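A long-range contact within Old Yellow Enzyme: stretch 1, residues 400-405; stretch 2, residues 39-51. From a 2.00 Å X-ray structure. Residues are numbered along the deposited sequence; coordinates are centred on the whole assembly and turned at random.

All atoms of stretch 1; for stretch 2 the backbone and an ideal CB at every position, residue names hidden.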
# COMPACT_ATOMS: atom_id res chain seq x y z
N THR A 400 -28.80 -38.90 -10.37
CA THR A 400 -27.51 -38.68 -11.01
C THR A 400 -27.58 -37.44 -11.90
O THR A 400 -28.46 -37.36 -12.76
CB THR A 400 -27.10 -39.89 -11.84
OG1 THR A 400 -27.42 -41.09 -11.12
CG2 THR A 400 -25.60 -39.86 -12.10
N PRO A 401 -26.70 -36.45 -11.70
CA PRO A 401 -26.72 -35.27 -12.57
C PRO A 401 -26.47 -35.64 -14.03
O PRO A 401 -25.73 -36.58 -14.34
CB PRO A 401 -25.58 -34.40 -12.02
CG PRO A 401 -25.44 -34.84 -10.59
CD PRO A 401 -25.74 -36.31 -10.60
N GLN A 402 -27.11 -34.89 -14.92
CA GLN A 402 -27.02 -35.11 -16.35
C GLN A 402 -26.49 -33.86 -17.05
O GLN A 402 -26.87 -32.75 -16.68
CB GLN A 402 -28.39 -35.48 -16.94
CG GLN A 402 -29.03 -36.70 -16.32
CD GLN A 402 -28.34 -37.99 -16.73
OE1 GLN A 402 -27.81 -38.10 -17.83
NE2 GLN A 402 -28.34 -38.97 -15.83
N PRO A 403 -25.62 -34.02 -18.05
CA PRO A 403 -25.10 -32.84 -18.76
C PRO A 403 -26.20 -32.12 -19.52
O PRO A 403 -27.16 -32.73 -20.00
CB PRO A 403 -24.05 -33.43 -19.70
CG PRO A 403 -24.48 -34.85 -19.90
CD PRO A 403 -25.09 -35.28 -18.59
N LEU A 404 -26.04 -30.80 -19.63
CA LEU A 404 -27.01 -29.97 -20.34
C LEU A 404 -26.79 -29.97 -21.85
O LEU A 404 -27.67 -29.49 -22.58
CB LEU A 404 -26.95 -28.54 -19.81
CG LEU A 404 -27.42 -28.37 -18.37
CD1 LEU A 404 -27.01 -27.02 -17.81
CD2 LEU A 404 -28.93 -28.54 -18.29
N ALA A 405 -25.67 -30.49 -22.33
CA ALA A 405 -25.38 -30.54 -23.76
C ALA A 405 -24.33 -31.60 -24.06
O ALA A 405 -23.98 -31.82 -25.22
CB ALA A 405 -24.93 -29.18 -24.26
N UNK A 39 -19.92 -30.78 -12.17
CA UNK A 39 -19.89 -30.98 -13.61
C UNK A 39 -19.64 -32.45 -13.92
O UNK A 39 -19.30 -33.25 -13.05
CB UNK A 39 -18.82 -30.10 -14.26
N UNK A 40 -19.82 -32.81 -15.19
CA UNK A 40 -19.51 -34.17 -15.61
C UNK A 40 -18.00 -34.39 -15.59
O UNK A 40 -17.21 -33.45 -15.44
CB UNK A 40 -20.08 -34.45 -17.00
N UNK A 41 -17.60 -35.65 -15.74
CA UNK A 41 -16.18 -35.95 -15.92
C UNK A 41 -15.65 -35.32 -17.20
O UNK A 41 -14.43 -35.15 -17.34
CB UNK A 41 -15.95 -37.46 -15.94
N UNK A 42 -16.54 -34.98 -18.14
CA UNK A 42 -16.20 -34.24 -19.35
C UNK A 42 -16.10 -32.74 -19.12
O UNK A 42 -15.87 -32.00 -20.08
CB UNK A 42 -17.24 -34.52 -20.44
N UNK A 43 -16.29 -32.29 -17.88
CA UNK A 43 -16.27 -30.87 -17.52
C UNK A 43 -17.43 -30.11 -18.17
O UNK A 43 -17.29 -28.96 -18.58
CB UNK A 43 -14.94 -30.24 -17.93
N UNK A 44 -18.59 -30.76 -18.25
CA UNK A 44 -19.80 -30.17 -18.83
C UNK A 44 -20.77 -29.85 -17.70
O UNK A 44 -20.96 -30.66 -16.78
CB UNK A 44 -20.44 -31.11 -19.85
N UNK A 45 -21.38 -28.67 -17.76
CA UNK A 45 -22.35 -28.27 -16.75
C UNK A 45 -23.58 -29.17 -16.79
O UNK A 45 -23.97 -29.67 -17.85
CB UNK A 45 -22.76 -26.81 -16.95
N UNK A 46 -24.18 -29.38 -15.63
CA UNK A 46 -25.25 -30.35 -15.47
C UNK A 46 -26.58 -29.68 -15.13
O UNK A 46 -26.63 -28.51 -14.76
CB UNK A 46 -24.88 -31.36 -14.38
N UNK A 47 -27.65 -30.46 -15.28
CA UNK A 47 -28.98 -29.99 -14.89
C UNK A 47 -29.02 -29.62 -13.42
O UNK A 47 -29.73 -28.68 -13.02
CB UNK A 47 -30.04 -31.06 -15.19
N UNK A 48 -28.27 -30.35 -12.59
CA UNK A 48 -28.17 -30.02 -11.17
C UNK A 48 -27.62 -28.61 -10.98
O UNK A 48 -28.12 -27.84 -10.16
CB UNK A 48 -27.28 -31.04 -10.45
N UNK A 49 -26.57 -28.27 -11.74
CA UNK A 49 -26.02 -26.92 -11.67
C UNK A 49 -27.03 -25.89 -12.17
O UNK A 49 -27.11 -24.77 -11.64
CB UNK A 49 -24.73 -26.83 -12.48
N UNK A 50 -27.82 -26.26 -13.18
CA UNK A 50 -28.82 -25.33 -13.72
C UNK A 50 -29.87 -24.99 -12.67
O UNK A 50 -30.20 -23.82 -12.46
CB UNK A 50 -29.49 -25.92 -14.96
N UNK A 51 -30.40 -26.01 -11.99
CA UNK A 51 -31.33 -25.74 -10.89
C UNK A 51 -30.63 -24.99 -9.76
O UNK A 51 -31.22 -24.11 -9.12
CB UNK A 51 -31.93 -27.05 -10.36

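The C-terminal stretch, Thr-400 to Ala-405, extended as far as Pro-403 without forming a regular strand, runs alongside a loop that leads into a helix at position 47. At position 39 CA-to-CB points away from stretch 1 and nothing there restricts the choice; the residue is Asn-39.

Position 40 points toward stretch 1, its ideal CB 4.9 Å from Pro-403 CB. It also opens a type I turn that closes with the N of position 43 bonded to its O, 2.9 Å apart. A small side chain able both to meet the proline and to accept from turn amides would suit, so Thr, Ser, Asp or Asn are plausible. It is Thr-40: CG2 lies 3.7 Å from Pro-403 CB, while OG1 accepts from the N of position 44 at 3.0 Å.

Positions 41 and 42 are out of reach, and many polar residues would serve in the turn; they are Ser-41 and Asp-42. Position 43, also out of reach, has phi/psi of 65/38, a left-handed conformation often taken by Gly or Asn, but here by Phe-43.

Position 44 again points toward stretch 1, with its ideal CB 4.3 Å from Pro-403 CB. The extended backbone and apolar ring favour Val, Ile or another modest aliphatic residue. Val-44 places CG1 3.9 Å from Pro-403 CB.

At position 45 the backbone does the main work, its O accepting from Leu-404 N at 3.0 Å. CB points sideways, 4.3 Å from Leu-404 CD1, so a small apolar group fits without demanding much. Ala-45 supplies a methyl at that distance.

Position 46 forms a single beta bridge with Pro-403, the two CA atoms 4.1 Å apart. Its ideal CB is only 3.3 Å from Gln-402 O and 3.9 Å from Pro-401 CB, and the helix begins at the next residue. A compact N-cap residue, Ser, Thr, Asp or Asn, is expected. In Thr-46, OG1 caps the helix through a weak bond from the N of position 49, 3.4 Å away.

Position 47 donates its N to Gln-402 O at 2.8 Å, and the neighbouring Gln-402 N offers a donor in return. A short acceptor is called for, with Asp the natural candidate and Asn possible. Asp-47, with chi1 in p, brings its end nearer: OD1 accepts from Gln-402 N at 2.8 Å, so the backbone N and side chain of Asp-47 together hold the backbone O and N of Gln-402. OD2 takes a bond from a water, 2.7 Å from its O, that also donates to Thr-400 O.

Position 48 points toward Pro-401, CB to CB 4.1 Å, where a small residue such as Ser or Ala would fit. Ser-48 sets OG 3.3 Å from Pro-401 CB, its hydroxyl bonded elsewhere in the structure.

At position 50 the ideal CB lies 3.9 Å from Leu-404 CD1, inviting Leu, Ile, Val or Met. Leu-50 packs CD2 3.7 Å from Leu-404 CD2. Positions 49 and 51 make no contact, so stretch 1 sets no preference and most helix-compatible residues would do; they are Met-49 and Ser-51.

Stretch 2 (39-51) NTSDFVATDSMLS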
# COMPACT_ATOMS: atom_id res chain seq x y z
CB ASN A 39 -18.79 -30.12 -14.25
CG ASN A 39 -18.94 -28.64 -13.93
OD1 ASN A 39 -19.48 -27.88 -14.73
ND2 ASN A 39 -18.46 -28.24 -12.76
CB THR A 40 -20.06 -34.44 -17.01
OG1 THR A 40 -19.42 -33.58 -17.95
CG2 THR A 40 -21.56 -34.20 -17.05
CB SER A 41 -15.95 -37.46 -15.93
OG SER A 41 -16.49 -38.05 -17.09
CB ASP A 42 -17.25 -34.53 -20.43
CG ASP A 42 -16.68 -35.29 -21.60
OD1 ASP A 42 -15.54 -35.80 -21.49
OD2 ASP A 42 -17.37 -35.39 -22.64
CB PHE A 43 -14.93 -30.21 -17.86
CG PHE A 43 -13.74 -31.05 -17.49
CD1 PHE A 43 -13.41 -31.28 -16.17
CD2 PHE A 43 -12.95 -31.62 -18.48
CE1 PHE A 43 -12.31 -32.05 -15.83
CE2 PHE A 43 -11.86 -32.39 -18.15
CZ PHE A 43 -11.54 -32.61 -16.83
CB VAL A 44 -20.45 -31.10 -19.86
CG1 VAL A 44 -21.67 -30.45 -20.49
CG2 VAL A 44 -19.44 -31.49 -20.93
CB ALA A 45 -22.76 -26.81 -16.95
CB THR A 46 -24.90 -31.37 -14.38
OG1 THR A 46 -24.62 -30.69 -13.15
CG2 THR A 46 -23.68 -32.19 -14.79
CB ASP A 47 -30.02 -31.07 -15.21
CG ASP A 47 -29.65 -32.43 -14.64
OD1 ASP A 47 -28.50 -32.59 -14.17
OD2 ASP A 47 -30.50 -33.34 -14.67
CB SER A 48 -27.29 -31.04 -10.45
OG SER A 48 -27.81 -32.35 -10.60
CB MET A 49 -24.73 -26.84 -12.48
CG MET A 49 -23.60 -27.68 -11.92
SD MET A 49 -22.20 -27.79 -13.05
CE MET A 49 -21.85 -26.05 -13.32
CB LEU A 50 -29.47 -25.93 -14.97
CG LEU A 50 -30.46 -25.04 -15.72
CD1 LEU A 50 -30.01 -23.59 -15.70
CD2 LEU A 50 -30.62 -25.51 -17.15
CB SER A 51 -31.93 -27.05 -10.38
OG SER A 51 -32.72 -26.83 -9.22
O HOH W 1 -30.39 -35.37 -12.94
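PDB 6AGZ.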